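PDB 5H5Z: MHC class I antigen from Ctenopharyngodon idella, which probably presents peptides to immune cells, holding a bound peptide in a groove over a beta sheet while paired with beta-2-microglobulin. Local coordinates for residues D118-D123 and P134-T139; L127-A132 and K142-A147; W210-Q215 and K248-S253. One frame throughout, in Å; residues are numbered along the deposited sequence.

Contact 1: residues D118-D123 and P134-T139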
loop_
_atom_site.group_PDB
_atom_site.type_symbol
_atom_site.label_atom_id
_atom_site.label_comp_id
_atom_site.label_asym_id
_atom_site.label_seq_id
_atom_site.Cartn_x
_atom_site.Cartn_y
_atom_site.Cartn_z
ATOM N N ASP A 118 2.532 -1.271 -18.749
ATOM C CA ASP A 118 2.291 0.058 -19.346
ATOM C C ASP A 118 1.565 -0.046 -20.680
ATOM O O ASP A 118 1.929 -0.867 -21.533
ATOM C CB ASP A 118 3.605 0.815 -19.563
ATOM C CG ASP A 118 4.233 1.303 -18.270
ATOM O OD1 ASP A 118 3.607 1.192 -17.196
ATOM O OD2 ASP A 118 5.368 1.815 -18.334
ATOM N N PHE A 119 0.536 0.781 -20.851
ATOM C CA PHE A 119 -0.200 0.855 -22.114
ATOM C C PHE A 119 -0.045 2.260 -22.713
ATOM O O PHE A 119 0.607 2.419 -23.746
ATOM C CB PHE A 119 -1.672 0.471 -21.904
ATOM C CG PHE A 119 -2.462 0.329 -23.181
ATOM C CD1 PHE A 119 -2.338 -0.809 -23.974
ATOM C CD2 PHE A 119 -3.347 1.331 -23.585
ATOM C CE1 PHE A 119 -3.072 -0.942 -25.148
ATOM C CE2 PHE A 119 -4.088 1.201 -24.755
ATOM C CZ PHE A 119 -3.952 0.062 -25.536
ATOM N N VAL A 120 -0.622 3.272 -22.061
ATOM C CA VAL A 120 -0.390 4.675 -22.435
ATOM C C VAL A 120 -0.144 5.538 -21.188
ATOM O O VAL A 120 -0.728 5.295 -20.128
ATOM C CB VAL A 120 -1.549 5.304 -23.267
ATOM C CG1 VAL A 120 -1.622 4.711 -24.666
ATOM C CG2 VAL A 120 -2.889 5.175 -22.550
ATOM N N SER A 121 0.724 6.537 -21.331
ATOM C CA SER A 121 1.079 7.439 -20.234
ATOM C C SER A 121 1.027 8.870 -20.739
ATOM O O SER A 121 1.475 9.160 -21.855
ATOM C CB SER A 121 2.492 7.141 -19.714
ATOM O OG SER A 121 2.664 5.767 -19.436
ATOM N N LEU A 122 0.484 9.765 -19.919
ATOM C CA LEU A 122 0.403 11.163 -20.294
ATOM C C LEU A 122 1.746 11.861 -20.141
ATOM O O LEU A 122 2.386 11.784 -19.088
ATOM C CB LEU A 122 -0.660 11.897 -19.458
ATOM C CG LEU A 122 -0.800 13.419 -19.624
ATOM C CD1 LEU A 122 -1.203 13.790 -21.046
ATOM C CD2 LEU A 122 -1.793 13.982 -18.617
ATOM N N ASP A 123 2.166 12.532 -21.207
ATOM C CA ASP A 123 3.175 13.572 -21.107
ATOM C C ASP A 123 2.427 14.905 -21.160
ATOM O O ASP A 123 1.991 15.338 -22.235
ATOM C CB ASP A 123 4.185 13.466 -22.253
ATOM C CG ASP A 123 5.328 14.467 -22.128
ATOM O OD1 ASP A 123 5.136 15.549 -21.532
ATOM O OD2 ASP A 123 6.426 14.174 -22.640
ATOM N N PRO A 134 2.722 -1.366 -29.902
ATOM C CA PRO A 134 1.922 -1.079 -31.099
ATOM C C PRO A 134 0.412 -1.060 -30.841
ATOM O O PRO A 134 -0.298 -0.249 -31.438
ATOM C CB PRO A 134 2.282 -2.230 -32.043
ATOM C CG PRO A 134 3.663 -2.608 -31.646
ATOM C CD PRO A 134 3.691 -2.457 -30.153
ATOM N N GLN A 135 -0.061 -1.939 -29.956
ATOM C CA GLN A 135 -1.482 -2.019 -29.603
ATOM C C GLN A 135 -1.995 -0.712 -29.011
ATOM O O GLN A 135 -3.163 -0.363 -29.185
ATOM C CB GLN A 135 -1.742 -3.163 -28.614
ATOM C CG GLN A 135 -1.565 -4.564 -29.180
ATOM C CD GLN A 135 -0.123 -5.052 -29.152
ATOM O OE1 GLN A 135 0.801 -4.318 -28.791
ATOM N NE2 GLN A 135 0.072 -6.307 -29.540
ATOM N N ALA A 136 -1.120 0.010 -28.314
ATOM C CA ALA A 136 -1.496 1.279 -27.692
ATOM C C ALA A 136 -1.499 2.466 -28.655
ATOM O O ALA A 136 -2.104 3.500 -28.364
ATOM C CB ALA A 136 -0.603 1.567 -26.493
ATOM N N VAL A 137 -0.830 2.317 -29.798
ATOM C CA VAL A 137 -0.665 3.430 -30.751
ATOM C C VAL A 137 -1.999 3.919 -31.336
ATOM O O VAL A 137 -2.198 5.124 -31.517
ATOM C CB VAL A 137 0.352 3.084 -31.868
ATOM C CG1 VAL A 137 0.501 4.231 -32.858
ATOM C CG2 VAL A 137 1.707 2.750 -31.260
ATOM N N ILE A 138 -2.911 2.990 -31.617
ATOM C CA ILE A 138 -4.257 3.356 -32.080
ATOM C C ILE A 138 -4.952 4.270 -31.065
ATOM O O ILE A 138 -5.581 5.263 -31.441
ATOM C CB ILE A 138 -5.119 2.112 -32.375
ATOM C CG1 ILE A 138 -4.515 1.314 -33.536
ATOM C CG2 ILE A 138 -6.561 2.507 -32.685
ATOM C CD1 ILE A 138 -5.054 -0.093 -33.664
ATOM N N THR A 139 -4.817 3.938 -29.783
ATOM C CA THR A 139 -5.371 4.748 -28.686
ATOM C C THR A 139 -4.707 6.127 -28.621
ATOM O O THR A 139 -5.391 7.146 -28.486
ATOM C CB THR A 139 -5.257 4.007 -27.337
ATOM O OG1 THR A 139 -6.086 2.838 -27.372
ATOM C CG2 THR A 139 -5.683 4.899 -26.158
#
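A buried helix-on-sheet contact joins strand 117-123, near its beginning, to the N-terminal part of helix 134-145, in the peptide-binding platform of this class I molecule. The axes of segments 118-123 and 134-139 cross at -41° and come within 7.7 Å of each other, a close approach, with a small residue, Ala-136, at the point of contact. Its CB sits over the centre of the Phe-119 ring, 3.6 Å from the ring centroid and almost on the ring normal, a textbook CH-pi contact. The same methyl meets the strand backbone, with Ala-136 CB only 3.1 Å from Phe-119 O, so the helix is seated tightly here.

Phe-119 CG lies anti to the backbone N (chi1 -172°), beside its own carbonyl carbon; the first bond is not aimed at the helix, yet the ring ends with a face against Ala-136. Thr-139, one turn further on, meets the ring at its edge, in plane, with OG1 3.7 Å from Phe-119 CE2. That hydroxyl is held elsewhere, by hydrogen bonds to Arg-82 and to the backbone of the bound peptide. Val-120 points at the helix from a second direction, roughly at right angles to that of the ring as seen from the methyl, and places CG1 3.8 Å from Ala-136 CB.

Two consecutive strand residues can serve the same helix because Phe-119 and Val-120 both face Tyr-112 in a classic beta bulge. Trp-92 adds an edge-to-face partner to the phenyl ring, and Val-79 of helix 55-82 touches it too. The whole is a worked case of the class I alpha 1/alpha 2 platform, in which a helix flanking the groove is seated on the sheet that floors it, here beside a threonine that binds the peptide.

Contact 2: residues L127-A132 and K142-A147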
loop_
_atom_site.group_PDB
_atom_site.type_symbol
_atom_site.label_atom_id
_atom_site.label_comp_id
_atom_site.label_asym_id
_atom_site.label_seq_id
_atom_site.Cartn_x
_atom_site.Cartn_y
_atom_site.Cartn_z
ATOM N N LEU A 127 1.606 17.448 -24.284
ATOM C CA LEU A 127 0.192 17.135 -24.518
ATOM C C LEU A 127 0.030 15.951 -25.471
ATOM O O LEU A 127 -0.779 15.980 -26.405
ATOM C CB LEU A 127 -0.575 18.373 -25.009
ATOM C CG LEU A 127 -0.800 19.471 -23.966
ATOM C CD1 LEU A 127 -1.202 20.782 -24.625
ATOM C CD2 LEU A 127 -1.846 19.028 -22.953
ATOM N N THR A 128 0.823 14.911 -25.224
ATOM C CA THR A 128 0.790 13.695 -26.023
ATOM C C THR A 128 0.730 12.478 -25.110
ATOM O O THR A 128 1.003 12.575 -23.907
ATOM C CB THR A 128 2.025 13.574 -26.944
ATOM O OG1 THR A 128 3.224 13.654 -26.160
ATOM C CG2 THR A 128 2.026 14.670 -28.010
ATOM N N TRP A 129 0.361 11.341 -25.690
ATOM C CA TRP A 129 0.312 10.076 -24.975
ATOM C C TRP A 129 1.418 9.153 -25.455
ATOM O O TRP A 129 1.523 8.861 -26.648
ATOM C CB TRP A 129 -1.055 9.415 -25.155
ATOM C CG TRP A 129 -2.138 10.164 -24.452
ATOM C CD1 TRP A 129 -2.916 11.167 -24.966
ATOM C CD2 TRP A 129 -2.547 9.995 -23.092
ATOM N NE1 TRP A 129 -3.792 11.624 -24.010
ATOM C CE2 TRP A 129 -3.586 10.926 -22.848
ATOM C CE3 TRP A 129 -2.142 9.144 -22.054
ATOM C CZ2 TRP A 129 -4.230 11.023 -21.611
ATOM C CZ3 TRP A 129 -2.777 9.241 -20.823
ATOM C CH2 TRP A 129 -3.807 10.181 -20.608
ATOM N N THR A 130 2.250 8.710 -24.520
ATOM C CA THR A 130 3.295 7.743 -24.826
ATOM C C THR A 130 2.678 6.351 -24.876
ATOM O O THR A 130 2.111 5.882 -23.889
ATOM C CB THR A 130 4.431 7.803 -23.791
ATOM O OG1 THR A 130 4.940 9.139 -23.739
ATOM C CG2 THR A 130 5.569 6.843 -24.162
ATOM N N ALA A 131 2.776 5.719 -26.044
ATOM C CA ALA A 131 2.285 4.363 -26.258
ATOM C C ALA A 131 3.414 3.365 -26.010
ATOM O O ALA A 131 4.477 3.460 -26.623
ATOM C CB ALA A 131 1.748 4.218 -27.676
ATOM N N ALA A 132 3.180 2.415 -25.106
ATOM C CA ALA A 132 4.206 1.435 -24.724
ATOM C C ALA A 132 4.407 0.321 -25.752
ATOM O O ALA A 132 5.469 -0.309 -25.801
ATOM C CB ALA A 132 3.893 0.843 -23.359
ATOM N N LYS A 142 -6.209 8.289 -31.401
ATOM C CA LYS A 142 -7.596 8.605 -31.069
ATOM C C LYS A 142 -7.658 9.672 -29.984
ATOM O O LYS A 142 -8.399 10.650 -30.107
ATOM C CB LYS A 142 -8.345 7.350 -30.606
ATOM C CG LYS A 142 -9.802 7.607 -30.244
ATOM C CD LYS A 142 -10.395 6.453 -29.454
ATOM C CE LYS A 142 -11.760 6.829 -28.903
ATOM N NZ LYS A 142 -12.521 5.628 -28.466
ATOM N N TRP A 143 -6.871 9.481 -28.927
ATOM C CA TRP A 143 -6.894 10.403 -27.790
ATOM C C TRP A 143 -6.324 11.777 -28.125
ATOM O O TRP A 143 -6.817 12.795 -27.633
ATOM C CB TRP A 143 -6.200 9.770 -26.589
ATOM C CG TRP A 143 -7.092 8.795 -25.880
ATOM C CD1 TRP A 143 -8.297 8.311 -26.321
ATOM C CD2 TRP A 143 -6.850 8.170 -24.619
ATOM N NE1 TRP A 143 -8.822 7.436 -25.407
ATOM C CE2 TRP A 143 -7.956 7.329 -24.350
ATOM C CE3 TRP A 143 -5.814 8.246 -23.680
ATOM C CZ2 TRP A 143 -8.054 6.570 -23.184
ATOM C CZ3 TRP A 143 -5.906 7.479 -22.524
ATOM C CH2 TRP A 143 -7.019 6.652 -22.288
ATOM N N GLU A 144 -5.315 11.806 -28.990
ATOM C CA GLU A 144 -4.757 13.073 -29.452
ATOM C C GLU A 144 -5.742 13.856 -30.347
ATOM O O GLU A 144 -5.774 15.087 -30.304
ATOM C CB GLU A 144 -3.364 12.867 -30.068
ATOM C CG GLU A 144 -2.296 12.703 -28.991
ATOM C CD GLU A 144 -1.010 12.025 -29.446
ATOM O OE1 GLU A 144 -0.732 11.968 -30.657
ATOM O OE2 GLU A 144 -0.257 11.553 -28.565
ATOM N N ALA A 145 -6.573 13.141 -31.106
ATOM C CA ALA A 145 -7.648 13.767 -31.889
ATOM C C ALA A 145 -8.778 14.297 -31.002
ATOM O O ALA A 145 -9.410 15.303 -31.329
ATOM C CB ALA A 145 -8.201 12.792 -32.922
ATOM N N LEU A 146 -9.023 13.625 -29.877
ATOM C CA LEU A 146 -10.110 13.998 -28.966
ATOM C C LEU A 146 -9.686 14.965 -27.852
ATOM O O LEU A 146 -10.494 15.297 -26.978
ATOM C CB LEU A 146 -10.779 12.747 -28.378
ATOM C CG LEU A 146 -11.552 11.852 -29.357
ATOM C CD1 LEU A 146 -11.882 10.518 -28.709
ATOM C CD2 LEU A 146 -12.817 12.521 -29.885
ATOM N N ALA A 147 -8.430 15.416 -27.903
ATOM C CA ALA A 147 -7.848 16.357 -26.928
ATOM C C ALA A 147 -7.865 15.855 -25.478
ATOM O O ALA A 147 -7.963 16.652 -24.526
ATOM C CB ALA A 147 -8.494 17.736 -27.041
HETATM O O HOH W 1 -4.728 13.727 -26.118
#
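Glu-144 OE2 is gripped by two partners, the backbone N of Trp-129 and, through a salt bridge, Lys-140 NZ. The bond from Trp-129 N is 2.9 Å long and nearly straight at 174°, and it uses the anti lone pair of OE2, the one turned away from the other oxygen. An extended chain beyond CG (chi2 160°) brings the carboxylate across to the strand, where OE2 also lies 3.5 Å from Thr-128 CB. The lysine's charge would be expected to keep the carboxylate ionised.

Beside this polar clasp the two indoles form a T-shaped pair. The CE3-CZ3 edge of Trp-143 is directed at the face of Trp-129, with planes 70° apart and Trp-143 CE3 3.6 Å from Trp-129 CE2. A water at the rim links Trp-129 NE1 to Trp-143 O through two weak bonds. Trp-143 NE1 itself bonds to the backbone of the bound peptide, so Trp-129 backs a residue that holds the ligand.

Trp-129 is further packed by Leu-122 of strand 117-123 and by Val-148, Ala-149 and Asn-152, so this residue, on the edge strand of the sheet within this chain, packs against both helix 134-145, through Trp-143, and helix 148-170.

Contact 3: residues W210-Q215 and K248-S253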
loop_
_atom_site.group_PDB
_atom_site.type_symbol
_atom_site.label_atom_id
_atom_site.label_comp_id
_atom_site.label_asym_id
_atom_site.label_seq_id
_atom_site.Cartn_x
_atom_site.Cartn_y
_atom_site.Cartn_z
ATOM N N TRP A 210 22.929 0.799 14.061
ATOM C CA TRP A 210 23.567 0.116 15.167
ATOM C C TRP A 210 24.880 0.805 15.476
ATOM O O TRP A 210 25.553 1.302 14.587
ATOM C CB TRP A 210 23.822 -1.347 14.820
ATOM C CG TRP A 210 22.588 -2.157 14.679
ATOM C CD1 TRP A 210 21.916 -2.421 13.532
ATOM C CD2 TRP A 210 21.877 -2.823 15.722
ATOM N NE1 TRP A 210 20.830 -3.204 13.789
ATOM C CE2 TRP A 210 20.783 -3.470 15.129
ATOM C CE3 TRP A 210 22.061 -2.938 17.100
ATOM C CZ2 TRP A 210 19.877 -4.214 15.860
ATOM C CZ3 TRP A 210 21.163 -3.680 17.822
ATOM C CH2 TRP A 210 20.084 -4.310 17.203
ATOM N N GLN A 211 25.228 0.851 16.753
ATOM C CA GLN A 211 26.499 1.414 17.160
ATOM C C GLN A 211 27.260 0.426 18.036
ATOM O O GLN A 211 26.674 -0.302 18.826
ATOM C CB GLN A 211 26.301 2.742 17.891
ATOM C CG GLN A 211 26.010 3.910 16.964
ATOM C CD GLN A 211 26.385 5.252 17.563
ATOM O OE1 GLN A 211 26.250 5.467 18.763
ATOM N NE2 GLN A 211 26.858 6.158 16.725
ATOM N N LYS A 212 28.571 0.393 17.855
ATOM C CA LYS A 212 29.433 -0.388 18.717
ATOM C C LYS A 212 30.328 0.585 19.465
ATOM O O LYS A 212 31.095 1.318 18.861
ATOM C CB LYS A 212 30.272 -1.347 17.877
ATOM C CG LYS A 212 31.176 -2.272 18.672
ATOM C CD LYS A 212 31.976 -3.164 17.741
ATOM C CE LYS A 212 33.055 -3.932 18.486
ATOM N NZ LYS A 212 33.976 -4.624 17.543
ATOM N N ASN A 213 30.227 0.590 20.784
ATOM C CA ASN A 213 31.088 1.439 21.586
ATOM C C ASN A 213 30.994 2.897 21.149
ATOM O O ASN A 213 31.996 3.601 21.106
ATOM C CB ASN A 213 32.531 0.941 21.503
ATOM C CG ASN A 213 32.673 -0.492 21.969
ATOM O OD1 ASN A 213 32.023 -0.905 22.923
ATOM N ND2 ASN A 213 33.521 -1.258 21.292
ATOM N N GLY A 214 29.786 3.339 20.819
ATOM C CA GLY A 214 29.547 4.720 20.436
ATOM C C GLY A 214 29.927 5.107 19.021
ATOM O O GLY A 214 29.949 6.284 18.689
ATOM N N GLN A 215 30.226 4.129 18.176
ATOM C CA GLN A 215 30.547 4.415 16.783
ATOM C C GLN A 215 29.640 3.606 15.875
ATOM O O GLN A 215 29.198 2.529 16.242
ATOM C CB GLN A 215 32.011 4.112 16.476
ATOM C CG GLN A 215 33.002 4.918 17.297
ATOM C CD GLN A 215 32.853 6.414 17.100
ATOM O OE1 GLN A 215 32.748 7.164 18.065
ATOM N NE2 GLN A 215 32.846 6.851 15.848
ATOM N N LYS A 248 28.982 -9.394 24.567
ATOM C CA LYS A 248 29.541 -9.378 25.922
ATOM C C LYS A 248 30.736 -8.432 26.057
ATOM O O LYS A 248 30.853 -7.720 27.043
ATOM C CB LYS A 248 29.930 -10.800 26.363
ATOM C CG LYS A 248 30.737 -10.864 27.655
ATOM C CD LYS A 248 30.972 -12.296 28.114
ATOM C CE LYS A 248 32.008 -12.332 29.232
ATOM N NZ LYS A 248 32.037 -13.665 29.910
ATOM N N ASN A 249 31.615 -8.435 25.058
ATOM C CA ASN A 249 32.876 -7.695 25.131
ATOM C C ASN A 249 32.764 -6.217 24.767
ATOM O O ASN A 249 33.671 -5.434 25.050
ATOM C CB ASN A 249 33.939 -8.371 24.255
ATOM C CG ASN A 249 34.302 -9.761 24.739
ATOM O OD1 ASN A 249 34.324 -10.032 25.942
ATOM N ND2 ASN A 249 34.598 -10.652 23.799
ATOM N N ASN A 250 31.652 -5.838 24.145
ATOM C CA ASN A 250 31.474 -4.470 23.663
ATOM C C ASN A 250 30.141 -3.861 24.083
ATOM O O ASN A 250 29.281 -4.549 24.633
ATOM C CB ASN A 250 31.645 -4.419 22.140
ATOM C CG ASN A 250 32.929 -5.087 21.679
ATOM O OD1 ASN A 250 32.963 -6.294 21.427
ATOM N ND2 ASN A 250 33.997 -4.307 21.581
ATOM N N ARG A 251 29.979 -2.566 23.834
ATOM C CA ARG A 251 28.740 -1.876 24.158
ATOM C C ARG A 251 27.970 -1.565 22.883
ATOM O O ARG A 251 28.156 -0.511 22.271
ATOM C CB ARG A 251 29.018 -0.603 24.958
ATOM C CG ARG A 251 29.473 -0.854 26.388
ATOM C CD ARG A 251 29.774 0.446 27.120
ATOM N NE ARG A 251 28.578 1.268 27.307
ATOM C CZ ARG A 251 28.541 2.405 28.003
ATOM N NH1 ARG A 251 27.400 3.075 28.109
ATOM N NH2 ARG A 251 29.636 2.873 28.595
ATOM N N PHE A 252 27.124 -2.502 22.479
ATOM C CA PHE A 252 26.281 -2.320 21.312
ATOM C C PHE A 252 24.985 -1.621 21.694
ATOM O O PHE A 252 24.472 -1.794 22.800
ATOM C CB PHE A 252 25.964 -3.662 20.653
ATOM C CG PHE A 252 27.077 -4.205 19.798
ATOM C CD1 PHE A 252 27.173 -3.853 18.452
ATOM C CD2 PHE A 252 28.019 -5.082 20.330
ATOM C CE1 PHE A 252 28.193 -4.357 17.658
ATOM C CE2 PHE A 252 29.043 -5.590 19.540
ATOM C CZ PHE A 252 29.130 -5.227 18.204
ATOM N N SER A 253 24.461 -0.829 20.769
ATOM C CA SER A 253 23.173 -0.180 20.956
ATOM C C SER A 253 22.491 0.006 19.607
ATOM O O SER A 253 23.157 0.011 18.573
ATOM C CB SER A 253 23.351 1.174 21.650
ATOM O OG SER A 253 24.128 2.054 20.854
HETATM O O HOH W 2 26.959 1.885 21.510
#
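Lys-212 and Phe-252 lie side by side and point the same way, as expected of an antiparallel non-hydrogen-bonded pair on one face of the sheet. With CG anti to the backbone N (chi1 -177°) and the chain extended beyond it, the lysine methylenes run over the phenyl ring: CG stands 3.9 Å from the Phe-252 ring centroid, offset toward the rim, in a CH-pi contact, and CD reaches CZ. Farther out, Lys-212 CE meets the amide of Asn-250 obliquely.

The next pair, Gln-211 and Ser-253, is hydrogen-bonded through its backbones and turns its side chains to the opposite face, where Gln-211 CB meets Ser-253 OG. Gln-211 N gives a 2.9 Å bond to Ser-253 O, and Ser-253 N returns one to Gln-211 O, both in the carbonyl planes.

Past the strand end, Asn-213 continues the ladder with its side chain. Its N bonds to Arg-251 O, while Arg-251 N donates to Asn-213 OD1 over 2.8 Å, from above the amide plane. Asn-213 and Gly-214 are the central residues of a type I' turn from Lys-212 to Gln-215, and a water ties Gly-214 N to Arg-251 O and Ser-253 OG, which also bonds Arg-264 NH1 of strand 261-266.

Strand 207-212 thus pairs with strand 252-258 in one sheet of the immunoglobulin C1-set domain, with Phe-252 against Leu-240 of the facing sheet and Trp-247 of helix 244-249.

From the N terminus, contact 1 opens first on strand 117-123. Contact 2 opens on strand 128-131 before contact 1 closes at the start of helix 134-145, and then closes at the end of that helix, so the two cross rather than nest. Their centres are 8 Å apart, and the neighbouring strands are joined directly, Ser-121 O lying 2.8 Å from Thr-130 N. Together they fasten both ends of one helix to two adjacent strands of the groove floor. Contact 3 follows in series, its centre about 55 Å from that of contact 1, and closes a 32-residue excursion inside the immunoglobulin domain, with no touch to the platform contacts.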